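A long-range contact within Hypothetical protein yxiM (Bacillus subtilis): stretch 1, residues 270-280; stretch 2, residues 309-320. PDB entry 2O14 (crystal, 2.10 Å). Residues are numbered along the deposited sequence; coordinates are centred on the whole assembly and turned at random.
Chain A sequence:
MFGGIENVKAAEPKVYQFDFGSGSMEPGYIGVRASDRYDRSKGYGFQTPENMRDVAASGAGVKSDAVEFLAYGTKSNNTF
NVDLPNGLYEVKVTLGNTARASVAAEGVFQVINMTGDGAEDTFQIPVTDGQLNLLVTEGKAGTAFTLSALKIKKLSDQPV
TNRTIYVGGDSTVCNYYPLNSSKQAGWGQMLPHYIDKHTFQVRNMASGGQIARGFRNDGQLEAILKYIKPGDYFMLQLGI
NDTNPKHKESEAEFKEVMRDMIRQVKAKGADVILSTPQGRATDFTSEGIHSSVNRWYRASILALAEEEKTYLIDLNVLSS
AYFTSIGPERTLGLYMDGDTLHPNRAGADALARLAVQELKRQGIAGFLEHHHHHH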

# COMPACT_ATOMS: atom_id res chain seq x y z
N ALA A 270 -9.28 -14.28 8.42
CA ALA A 270 -7.85 -14.06 8.20
C ALA A 270 -7.13 -13.89 9.54
O ALA A 270 -7.78 -13.74 10.58
CB ALA A 270 -7.64 -12.82 7.34
N ASP A 271 -5.80 -13.92 9.51
CA ASP A 271 -5.02 -13.76 10.74
C ASP A 271 -4.38 -12.39 10.83
O ASP A 271 -4.16 -11.71 9.82
CB ASP A 271 -3.95 -14.84 10.84
CG ASP A 271 -4.53 -16.22 11.10
OD1 ASP A 271 -5.36 -16.33 12.03
OD2 ASP A 271 -4.15 -17.17 10.40
N VAL A 272 -4.07 -11.98 12.06
CA VAL A 272 -3.46 -10.68 12.29
C VAL A 272 -2.08 -10.78 12.94
O VAL A 272 -1.90 -11.52 13.91
CB VAL A 272 -4.33 -9.81 13.21
CG1 VAL A 272 -3.67 -8.45 13.41
CG2 VAL A 272 -5.71 -9.65 12.62
N ILE A 273 -1.13 -10.02 12.40
CA ILE A 273 0.22 -9.97 12.94
C ILE A 273 0.51 -8.52 13.31
O ILE A 273 0.67 -7.67 12.42
CB ILE A 273 1.28 -10.41 11.90
CG1 ILE A 273 1.01 -11.85 11.44
CG2 ILE A 273 2.67 -10.30 12.51
CD1 ILE A 273 1.84 -12.26 10.26
N LEU A 274 0.55 -8.23 14.60
CA LEU A 274 0.83 -6.87 15.07
C LEU A 274 2.34 -6.68 15.23
O LEU A 274 3.05 -7.61 15.61
CB LEU A 274 0.15 -6.61 16.41
CG LEU A 274 -1.38 -6.68 16.46
CD1 LEU A 274 -1.82 -6.44 17.89
CD2 LEU A 274 -1.99 -5.64 15.52
N SER A 275 2.81 -5.47 14.94
CA SER A 275 4.23 -5.17 15.06
C SER A 275 4.47 -3.90 15.87
O SER A 275 3.80 -2.89 15.66
CB SER A 275 4.86 -5.00 13.68
OG SER A 275 6.22 -4.60 13.77
N THR A 276 5.42 -3.95 16.80
CA THR A 276 5.75 -2.78 17.60
C THR A 276 6.72 -1.98 16.74
O THR A 276 7.77 -2.48 16.34
CB THR A 276 6.43 -3.18 18.93
OG1 THR A 276 7.57 -4.00 18.66
CG2 THR A 276 5.45 -3.94 19.82
N PRO A 277 6.37 -0.72 16.41
CA PRO A 277 7.28 0.07 15.58
C PRO A 277 8.65 0.34 16.20
O PRO A 277 8.76 0.61 17.40
CB PRO A 277 6.48 1.35 15.30
CG PRO A 277 5.54 1.44 16.46
CD PRO A 277 5.13 0.02 16.70
N GLN A 278 9.69 0.25 15.39
CA GLN A 278 11.04 0.50 15.87
C GLN A 278 11.16 1.96 16.30
O GLN A 278 10.30 2.78 15.96
CB GLN A 278 12.07 0.20 14.78
CG GLN A 278 11.51 0.06 13.38
CD GLN A 278 10.90 1.34 12.87
OE1 GLN A 278 11.52 2.40 12.93
NE2 GLN A 278 9.68 1.25 12.35
N GLY A 279 12.21 2.27 17.06
CA GLY A 279 12.39 3.63 17.55
C GLY A 279 13.20 4.53 16.65
O GLY A 279 13.30 4.30 15.44
N ARG A 280 13.78 5.57 17.23
CA ARG A 280 14.60 6.52 16.48
C ARG A 280 16.05 6.04 16.39
O ARG A 280 16.53 5.30 17.26
CB ARG A 280 14.55 7.90 17.13
CG ARG A 280 13.20 8.61 17.01
CD ARG A 280 13.21 9.92 17.78
NE ARG A 280 11.94 10.65 17.68
CZ ARG A 280 11.50 11.24 16.58
NH1 ARG A 280 12.22 11.20 15.46
NH2 ARG A 280 10.34 11.88 16.59
N LYS A 309 -5.50 -12.24 21.00
CA LYS A 309 -4.84 -13.43 20.49
C LYS A 309 -4.36 -13.30 19.05
O LYS A 309 -4.79 -14.05 18.16
CB LYS A 309 -5.79 -14.63 20.62
CG LYS A 309 -6.28 -14.86 22.04
CD LYS A 309 -7.25 -16.02 22.11
CE LYS A 309 -7.78 -16.20 23.53
NZ LYS A 309 -6.68 -16.44 24.50
N THR A 310 -3.47 -12.35 18.80
CA THR A 310 -2.93 -12.15 17.47
C THR A 310 -1.46 -12.54 17.51
O THR A 310 -0.90 -12.75 18.59
CB THR A 310 -3.02 -10.67 17.04
OG1 THR A 310 -2.07 -9.90 17.79
CG2 THR A 310 -4.42 -10.13 17.29
N TYR A 311 -0.83 -12.65 16.34
CA TYR A 311 0.59 -12.97 16.29
C TYR A 311 1.28 -11.64 16.60
O TYR A 311 0.69 -10.57 16.42
CB TYR A 311 0.98 -13.46 14.90
CG TYR A 311 0.49 -14.85 14.59
CD1 TYR A 311 1.00 -15.96 15.27
CD2 TYR A 311 -0.50 -15.07 13.63
CE1 TYR A 311 0.54 -17.25 15.00
CE2 TYR A 311 -0.97 -16.35 13.36
CZ TYR A 311 -0.45 -17.44 14.04
OH TYR A 311 -0.92 -18.70 13.77
N LEU A 312 2.52 -11.70 17.08
CA LEU A 312 3.24 -10.49 17.44
C LEU A 312 4.72 -10.50 17.10
O LEU A 312 5.44 -11.44 17.46
CB LEU A 312 3.08 -10.21 18.94
CG LEU A 312 3.87 -9.03 19.51
CD1 LEU A 312 3.23 -7.72 19.06
CD2 LEU A 312 3.90 -9.11 21.03
N ILE A 313 5.16 -9.46 16.42
CA ILE A 313 6.56 -9.29 16.06
C ILE A 313 6.98 -8.06 16.85
O ILE A 313 6.51 -6.96 16.58
CB ILE A 313 6.75 -8.96 14.56
CG1 ILE A 313 6.16 -10.07 13.69
CG2 ILE A 313 8.24 -8.80 14.25
CD1 ILE A 313 6.84 -11.41 13.86
N ASP A 314 7.85 -8.25 17.84
CA ASP A 314 8.29 -7.12 18.66
C ASP A 314 9.47 -6.46 17.95
O ASP A 314 10.59 -6.44 18.46
CB ASP A 314 8.73 -7.59 20.04
CG ASP A 314 8.59 -6.51 21.10
OD1 ASP A 314 8.66 -5.31 20.75
OD2 ASP A 314 8.41 -6.86 22.28
N LEU A 315 9.20 -5.93 16.76
CA LEU A 315 10.24 -5.30 15.96
C LEU A 315 10.97 -4.19 16.73
O LEU A 315 12.13 -3.90 16.45
CB LEU A 315 9.64 -4.74 14.67
CG LEU A 315 10.60 -4.46 13.52
CD1 LEU A 315 11.45 -5.69 13.24
CD2 LEU A 315 9.80 -4.06 12.29
N ASN A 316 10.29 -3.59 17.70
CA ASN A 316 10.90 -2.53 18.50
C ASN A 316 12.16 -3.07 19.18
O ASN A 316 13.24 -2.46 19.10
CB ASN A 316 9.91 -2.04 19.56
CG ASN A 316 10.45 -0.86 20.36
OD1 ASN A 316 10.30 0.30 19.97
ND2 ASN A 316 11.08 -1.16 21.49
N VAL A 317 12.02 -4.21 19.85
CA VAL A 317 13.12 -4.83 20.56
C VAL A 317 14.10 -5.53 19.62
O VAL A 317 15.32 -5.38 19.76
CB VAL A 317 12.61 -5.85 21.60
CG1 VAL A 317 13.79 -6.52 22.30
CG2 VAL A 317 11.71 -5.14 22.60
N LEU A 318 13.58 -6.29 18.67
CA LEU A 318 14.44 -6.99 17.73
C LEU A 318 15.30 -6.01 16.95
O LEU A 318 16.50 -6.24 16.77
CB LEU A 318 13.60 -7.84 16.76
CG LEU A 318 12.80 -8.98 17.39
CD1 LEU A 318 11.88 -9.61 16.35
CD2 LEU A 318 13.76 -10.03 17.95
N SER A 319 14.72 -4.90 16.50
CA SER A 319 15.50 -3.92 15.75
C SER A 319 16.51 -3.22 16.65
O SER A 319 17.63 -2.94 16.22
CB SER A 319 14.59 -2.87 15.09
OG SER A 319 13.93 -2.07 16.05
N SER A 320 16.13 -2.94 17.89
CA SER A 320 17.04 -2.30 18.83
C SER A 320 18.25 -3.20 19.08
O SER A 320 19.38 -2.71 19.20
CB SER A 320 16.34 -1.99 20.16
OG SER A 320 15.51 -0.84 20.03
O HOH W 1 14.10 0.00 17.73

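Strands 271-275 and 311-313 pair in parallel, their N-to-C directions 26° apart, and bury 757 Å² with the turn and helix that follow. The ladder consists of four backbone hydrogen bonds: Tyr-311 N to Val-272 O (2.9 Å), Leu-274 N to Tyr-311 O (3.0 Å), Ile-313 N to Leu-274 O (2.9 Å) and Thr-276 N to Ile-313 O (3.2 Å). Between these rungs, CA-H...O contacts such as Ser-275 CA to Ile-313 O (3.3 Å) fill the gaps.

Side chains alternate across the sheet. On one face lie Ile-273, Ser-275, Tyr-311 and Ile-313. Ile-273 is extended (chi1 m, chi2 t), and its branches serve two neighbours: CG1 lies 3.8 Å from Tyr-311 CB, while CG2 lies 3.7 Å from Ile-313 CG1. Tyr-311, at chi1 m, swings its ring back along the first strand, where CE2 comes within 4.2 Å of Asp-271 CB; that contact is at the ring edge. Ser-275, small and in the t rotamer, places OG 3.5 Å from Leu-315 CB and hydrogen-bonds elsewhere in the structure. On the other face, Leu-274 and Leu-312 meet, with Leu-274 CB 4.2 Å from Leu-312 CD1; the t, p conformation of Leu-312 brings its end nearer the first strand. Leu-274, at m, t, reaches the other way along its partner, putting CD1 3.5 Å from Thr-310 OG1. With Thr-310 at chi1 p, Thr-310 OG1 donates to Tyr-311 O (3.2 Å).

Where the strands end, Thr-276 becomes the polar hub. Its p rotamer (chi1 55°) directs OG1 at the start of the helix, where it donates to Asp-314 OD1 (2.7 Å) and accepts from Asn-316 N (2.9 Å, 163°). A hydroxyl suits this buried site because it can give and take at once. Asp-314 occupies the N-cap position; its CA-to-CB bond points away overall, but chi1 t (-153°) brings the carboxylate back to Thr-276. The methyl of Thr-276 remains on the apolar side, CG2 4.4 Å from Leu-312 CD1.

Beyond the hub the chain packs against the first helical turn. Gln-278 CA lies 4.0 Å from Asn-316 CA, a close backbone approach, and Gln-278 CB is 3.2 Å from Ser-319 OG. Ser-319, at chi1 p, folds its hydroxyl back to donate to Leu-315 O (2.6 Å), and the same OG accepts from water 1 (2.7 Å). That water also accepts from Gly-279 N (3.0 Å) and donates to Ser-320 OG (2.8 Å), extending the join past direct contact.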